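Local coordinates for RagA protein (Porphyromonas gingivalis, PDB 6SLN) that probably imports peptides across the outer membrane as a TonB-dependent receptor, a plugged beta-barrel transporter driven by energy from the inner membrane, at residues E337-E342 with N981-S986. Residues are numbered along the deposited sequence; the frame is centred on the assembly and turned at random.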
# COMPACT_ATOMS: atom_id res chain seq x y z
N GLU A 337 6.94 1.09 -28.36
CA GLU A 337 7.75 2.07 -27.64
C GLU A 337 7.33 3.48 -28.00
O GLU A 337 6.98 3.77 -29.15
CB GLU A 337 9.23 1.87 -27.94
CG GLU A 337 9.92 0.83 -27.06
CD GLU A 337 9.46 0.93 -25.60
OE1 GLU A 337 9.18 -0.14 -25.01
OE2 GLU A 337 9.37 2.06 -25.06
N GLY A 338 7.34 4.36 -27.00
CA GLY A 338 6.97 5.75 -27.24
C GLY A 338 8.06 6.49 -27.99
O GLY A 338 9.25 6.33 -27.72
N MET A 339 7.65 7.32 -28.94
CA MET A 339 8.66 8.02 -29.72
C MET A 339 9.18 9.27 -29.04
O MET A 339 10.31 9.69 -29.31
CB MET A 339 8.14 8.36 -31.11
CG MET A 339 6.81 9.02 -31.11
SD MET A 339 6.64 9.79 -32.71
CE MET A 339 7.19 11.43 -32.29
N ALA A 340 8.41 9.90 -28.15
CA ALA A 340 9.01 10.93 -27.32
C ALA A 340 10.04 10.29 -26.41
O ALA A 340 9.90 9.13 -26.01
CB ALA A 340 7.97 11.66 -26.49
N ARG A 341 11.10 11.04 -26.11
CA ARG A 341 12.19 10.46 -25.33
C ARG A 341 11.77 10.23 -23.89
O ARG A 341 12.22 9.26 -23.27
CB ARG A 341 13.43 11.34 -25.41
CG ARG A 341 14.20 11.13 -26.67
CD ARG A 341 15.58 11.74 -26.49
NE ARG A 341 16.22 11.90 -27.78
CZ ARG A 341 16.88 10.92 -28.40
NH1 ARG A 341 16.98 9.72 -27.84
NH2 ARG A 341 17.42 11.15 -29.59
N GLU A 342 10.93 11.13 -23.36
CA GLU A 342 10.11 10.84 -22.19
C GLU A 342 9.48 9.46 -22.35
O GLU A 342 8.70 9.23 -23.28
CB GLU A 342 9.03 11.91 -22.03
CG GLU A 342 8.95 12.49 -20.66
CD GLU A 342 7.79 13.44 -20.55
OE1 GLU A 342 6.83 13.12 -19.81
OE2 GLU A 342 7.83 14.49 -21.24
N ASN A 981 1.46 21.82 -26.61
CA ASN A 981 2.52 20.85 -26.37
C ASN A 981 2.08 19.44 -26.72
O ASN A 981 2.04 18.55 -25.86
CB ASN A 981 3.01 20.92 -24.91
CG ASN A 981 4.28 20.08 -24.69
OD1 ASN A 981 5.14 19.98 -25.58
ND2 ASN A 981 4.38 19.45 -23.53
N GLN A 982 1.75 19.22 -27.99
CA GLN A 982 1.21 17.93 -28.40
C GLN A 982 2.25 16.83 -28.29
O GLN A 982 3.43 17.02 -28.59
CB GLN A 982 0.69 18.01 -29.83
CG GLN A 982 -0.23 19.18 -30.10
CD GLN A 982 -0.46 19.37 -31.59
OE1 GLN A 982 0.50 19.41 -32.37
NE2 GLN A 982 -1.72 19.48 -31.99
N TYR A 983 1.81 15.67 -27.81
CA TYR A 983 2.49 14.41 -28.09
C TYR A 983 1.91 13.96 -29.43
O TYR A 983 0.82 13.38 -29.46
CB TYR A 983 2.26 13.38 -26.97
CG TYR A 983 3.20 12.19 -27.01
CD1 TYR A 983 3.51 11.56 -28.22
CD2 TYR A 983 3.77 11.70 -25.85
CE1 TYR A 983 4.37 10.48 -28.28
CE2 TYR A 983 4.65 10.61 -25.90
CZ TYR A 983 4.95 10.00 -27.12
OH TYR A 983 5.81 8.91 -27.20
N PRO A 984 2.58 14.23 -30.54
CA PRO A 984 1.94 14.02 -31.85
C PRO A 984 1.67 12.54 -32.10
O PRO A 984 2.36 11.67 -31.56
CB PRO A 984 2.97 14.57 -32.85
CG PRO A 984 3.99 15.34 -32.00
CD PRO A 984 3.97 14.72 -30.66
N ASN A 985 0.66 12.25 -32.90
CA ASN A 985 0.50 10.89 -33.37
C ASN A 985 1.72 10.50 -34.19
O ASN A 985 2.49 11.34 -34.66
CB ASN A 985 -0.76 10.72 -34.22
CG ASN A 985 -2.01 10.53 -33.38
OD1 ASN A 985 -2.15 9.53 -32.66
ND2 ASN A 985 -2.92 11.49 -33.46
N SER A 986 1.90 9.20 -34.35
CA SER A 986 3.14 8.69 -34.92
C SER A 986 2.89 8.13 -36.31
O SER A 986 1.75 7.88 -36.72
CB SER A 986 3.74 7.61 -34.03
OG SER A 986 2.74 6.68 -33.66
O HOH W 1 7.59 8.29 -25.41
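Tyr983 reaches from the loop before strand 986-996 to the backbone of residues 337-342, tying together two loops that never pair as strands. Its CG lies anti to the backbone N (chi1 -165°), beside its own carbonyl carbon, and the far end of the ring carries the hydroxyl to the opposite backbone. Ala340 N donates a hydrogen bond to Tyr983 OH, 2.9 Å long and fairly straight at 157°. Met339 N comes within 3.0 Å of Tyr983 OH. Gly338 CA lies 3.4 Å from Tyr983 OH, so that backbone lines the hydroxyl here as well.

Packing is closest around the far end of the ring. The methyl of Ala340 comes up obliquely, its CB 3.5 Å from Tyr983 CZ, while Met339 CG meets the ring edge at CE1, near the ring plane. Phe382 meets the same ring at about 45° and also touches Ala340.

Toward Ser986 the contact loosens. Met339 runs past the tyrosine in the opposite direction, bends at chi3, and sets Met339 SD 3.9 Å from Ser986 CB, a lone van der Waals touch between these two residues. Another side is water-mediated: one ordered water donates to Ala340 O and is hydrogen-bonded to Tyr983 OH, at 2.6 Å, bridging phenol and carbonyl.

Tyr983 also bonds through its backbone to Gly136 and touches Ser135, in the sequence range of the plug domain. The contact thus joins the connection between strands 325-337 and 345-360 to the approach to the last strand, 986-996: packing between strand-connecting segments of the plugged beta-barrel of a TonB-dependent receptor.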